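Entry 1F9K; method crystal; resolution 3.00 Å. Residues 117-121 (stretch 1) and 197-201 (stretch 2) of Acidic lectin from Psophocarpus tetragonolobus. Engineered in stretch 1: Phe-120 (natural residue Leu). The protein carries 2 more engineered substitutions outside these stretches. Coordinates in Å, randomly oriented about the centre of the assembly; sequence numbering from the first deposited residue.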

ATOM      1  N   ASP A 117     -17.781  12.919  20.093  1.00 60.65           N
ATOM      2  CA  ASP A 117     -16.411  13.419  20.039  1.00 60.65           C
ATOM      3  C   ASP A 117     -15.761  13.194  18.692  1.00 60.65           C
ATOM      4  O   ASP A 117     -15.985  12.173  18.054  1.00 60.65           O
ATOM      5  CB  ASP A 117     -15.567  12.757  21.129  1.00100.00           C
ATOM      6  N   ASN A 118     -14.960  14.159  18.256  1.00 68.86           N
ATOM      7  CA  ASN A 118     -14.276  14.017  16.992  1.00 68.86           C
ATOM      8  C   ASN A 118     -13.385  12.809  17.152  1.00 68.86           C
ATOM      9  O   ASN A 118     -12.598  12.723  18.095  1.00 68.86           O
ATOM     10  CB  ASN A 118     -13.416  15.241  16.673  1.00 86.83           C
ATOM     11  CG  ASN A 118     -14.239  16.466  16.344  1.00 86.83           C
ATOM     12  OD1 ASN A 118     -15.128  16.429  15.488  1.00 86.83           O
ATOM     13  ND2 ASN A 118     -13.939  17.570  17.015  1.00 86.83           N
ATOM     14  N   ALA A 119     -13.528  11.858  16.243  1.00 32.54           N
ATOM     15  CA  ALA A 119     -12.713  10.661  16.287  1.00 32.54           C
ATOM     16  C   ALA A 119     -12.339  10.234  14.882  1.00 32.54           C
ATOM     17  O   ALA A 119     -13.100  10.432  13.941  1.00 32.54           O
ATOM     18  CB  ALA A 119     -13.462   9.540  16.991  1.00 20.98           C
ATOM     19  N   PHE A 120     -11.155   9.654  14.756  1.00 16.40           N
ATOM     20  CA  PHE A 120     -10.661   9.177  13.482  1.00 16.40           C
ATOM     21  C   PHE A 120     -10.160   7.775  13.711  1.00 16.40           C
ATOM     22  O   PHE A 120      -9.357   7.546  14.617  1.00 16.40           O
ATOM     23  CB  PHE A 120      -9.499  10.018  12.983  1.00 27.78           C
ATOM     24  CG  PHE A 120      -8.852   9.453  11.767  1.00 27.78           C
ATOM     25  CD1 PHE A 120      -9.388   9.687  10.503  1.00 27.78           C
ATOM     26  CD2 PHE A 120      -7.728   8.650  11.878  1.00 27.78           C
ATOM     27  CE1 PHE A 120      -8.810   9.126   9.358  1.00 27.78           C
ATOM     28  CE2 PHE A 120      -7.141   8.082  10.738  1.00 27.78           C
ATOM     29  CZ  PHE A 120      -7.686   8.321   9.474  1.00 27.78           C
ATOM     30  N   ALA A 121     -10.610   6.834  12.887  1.00 24.14           N
ATOM     31  CA  ALA A 121     -10.178   5.459  13.071  1.00 24.14           C
ATOM     32  C   ALA A 121     -10.002   4.675  11.797  1.00 24.14           C
ATOM     33  O   ALA A 121     -10.624   4.969  10.780  1.00 24.14           O
ATOM     34  CB  ALA A 121     -11.155   4.741  13.991  1.00 25.24           C
ATOM     35  N   GLN A 197      -9.308  19.838   9.616  1.00 57.51           N
ATOM     36  CA  GLN A 197     -10.752  19.979   9.537  1.00 57.51           C
ATOM     37  C   GLN A 197     -11.515  18.991  10.415  1.00 57.51           C
ATOM     38  O   GLN A 197     -12.481  19.366  11.078  1.00 57.51           O
ATOM     39  CB  GLN A 197     -11.186  19.842   8.095  1.00 18.43           C
ATOM     40  N   GLU A 198     -11.070  17.738  10.431  1.00 71.33           N
ATOM     41  CA  GLU A 198     -11.736  16.695  11.207  1.00 71.33           C
ATOM     42  C   GLU A 198     -11.481  16.799  12.712  1.00 71.33           C
ATOM     43  O   GLU A 198     -12.215  16.237  13.529  1.00 71.33           O
ATOM     44  CB  GLU A 198     -11.295  15.329  10.690  1.00 48.41           C
ATOM     45  CG  GLU A 198     -11.585  15.127   9.224  1.00 48.41           C
ATOM     46  CD  GLU A 198     -13.049  15.370   8.890  1.00 48.41           C
ATOM     47  OE1 GLU A 198     -13.917  14.845   9.623  1.00 48.41           O
ATOM     48  OE2 GLU A 198     -13.334  16.077   7.894  1.00 48.41           O
ATOM     49  N   PHE A 199     -10.424  17.515  13.068  1.00 65.79           N
ATOM     50  CA  PHE A 199     -10.053  17.731  14.461  1.00 65.79           C
ATOM     51  C   PHE A 199      -9.757  19.218  14.580  1.00 65.79           C
ATOM     52  O   PHE A 199      -8.613  19.619  14.802  1.00 65.79           O
ATOM     53  CB  PHE A 199      -8.802  16.929  14.810  1.00 46.47           C
ATOM     54  CG  PHE A 199      -9.067  15.480  15.084  1.00 46.47           C
ATOM     55  CD1 PHE A 199      -9.824  15.099  16.192  1.00 46.47           C
ATOM     56  CD2 PHE A 199      -8.531  14.491  14.260  1.00 46.47           C
ATOM     57  CE1 PHE A 199     -10.045  13.751  16.482  1.00 46.47           C
ATOM     58  CE2 PHE A 199      -8.743  13.139  14.537  1.00 46.47           C
ATOM     59  CZ  PHE A 199      -9.503  12.768  15.655  1.00 46.47           C
ATOM     60  N   PRO A 200     -10.792  20.054  14.428  1.00 81.37           N
ATOM     61  CA  PRO A 200     -10.697  21.515  14.498  1.00 81.37           C
ATOM     62  C   PRO A 200     -10.469  22.109  15.892  1.00 81.37           C
ATOM     63  O   PRO A 200      -9.871  23.179  16.023  1.00 81.37           O
ATOM     64  CB  PRO A 200     -12.020  21.958  13.893  1.00 67.50           C
ATOM     65  CG  PRO A 200     -12.958  20.930  14.432  1.00 67.50           C
ATOM     66  CD  PRO A 200     -12.191  19.635  14.222  1.00 67.50           C
ATOM     67  N   ASN A 201     -10.943  21.413  16.924  1.00 67.05           N
ATOM     68  CA  ASN A 201     -10.805  21.885  18.302  1.00 67.05           C
ATOM     69  C   ASN A 201      -9.754  21.137  19.115  1.00 67.05           C
ATOM     70  O   ASN A 201      -9.859  21.047  20.335  1.00 67.05           O
ATOM     71  CB  ASN A 201     -12.157  21.801  19.022  1.00 61.01           C
ATOM     72  CG  ASN A 201     -13.237  22.624  18.334  1.00 61.01           C
ATOM     73  OD1 ASN A 201     -13.038  23.803  18.030  1.00 61.01           O
ATOM     74  ND2 ASN A 201     -14.389  22.004  18.093  1.00 61.01           N
TER

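The residues in contact lie at least 79 positions apart in sequence, and their contact rests on packing alone: no hydrogen bond or salt bridge crosses between the two stretches. It is small, burying 237 Å² with both sides summed, and much of it centres on one aromatic side chain, that of Phe-199.

Phe-199 is the first residue to leave helical geometry after the helix that includes Gln-197 and Glu-198. Its CA-to-CB bond points sideways relative to stretch 1, but with chi1 at -80° (m) the ring comes nearer, lying against Asn-118, Ala-119 and Phe-120 in turn. A flat, wholly apolar ring suits this buried position, since it can meet several consecutive residues at once without leaving a polar group in need of a partner.

The apolar part of the contact pairs the two phenylalanines, CB of Phe-120 lying 3.6 Å from CE2 of Phe-199. Phe-120 is an engineered residue, replacing a natural Leu. Its CA-to-CB bond points toward stretch 2, yet with chi1 at 173° (t) its own ring leads away, so the two rings do not stack; the methylene, rather than the aromatic group, makes the close approach. Between these contacts and Asn-118, Ala-119 turns its CB away and meets the ring through its backbone, with its C atom 3.9 Å from CZ of Phe-199. The small side chain of Ala-119 therefore takes no part in this approach, although the residue is buried.

Polar atoms contribute by van der Waals contact as well. The backbone O of Asn-118 lies 3.2 Å from CE1 of Phe-199, at the ring edge and near its plane. This is a favourable place for a carbonyl oxygen, because the C–H groups on an aromatic rim carry a slight positive charge. The CA-to-CB bond of Asn-118 points toward stretch 2, chi1 is -70° (m), and its CB packs 3.6 Å from CD1 of Phe-199. Farther out, its CG lies 3.5 Å from the backbone O of Glu-198, while ND2 comes within 3.9 Å of CD of Pro-200. Asparagine suits this partly exposed margin: its CB can lie against the aromatic ring while its amide remains compatible with solvent.

On the helical side, Glu-198 meets Asn-118 through its backbone; its side chain comes no nearer to stretch 1 than the 6.0 Å between its CB and CD1 of Phe-120, and OE1 is hydrogen-bonded elsewhere in the structure. Pro-200, exposed beyond the phenylalanine, adds a modest apolar surface through its ring.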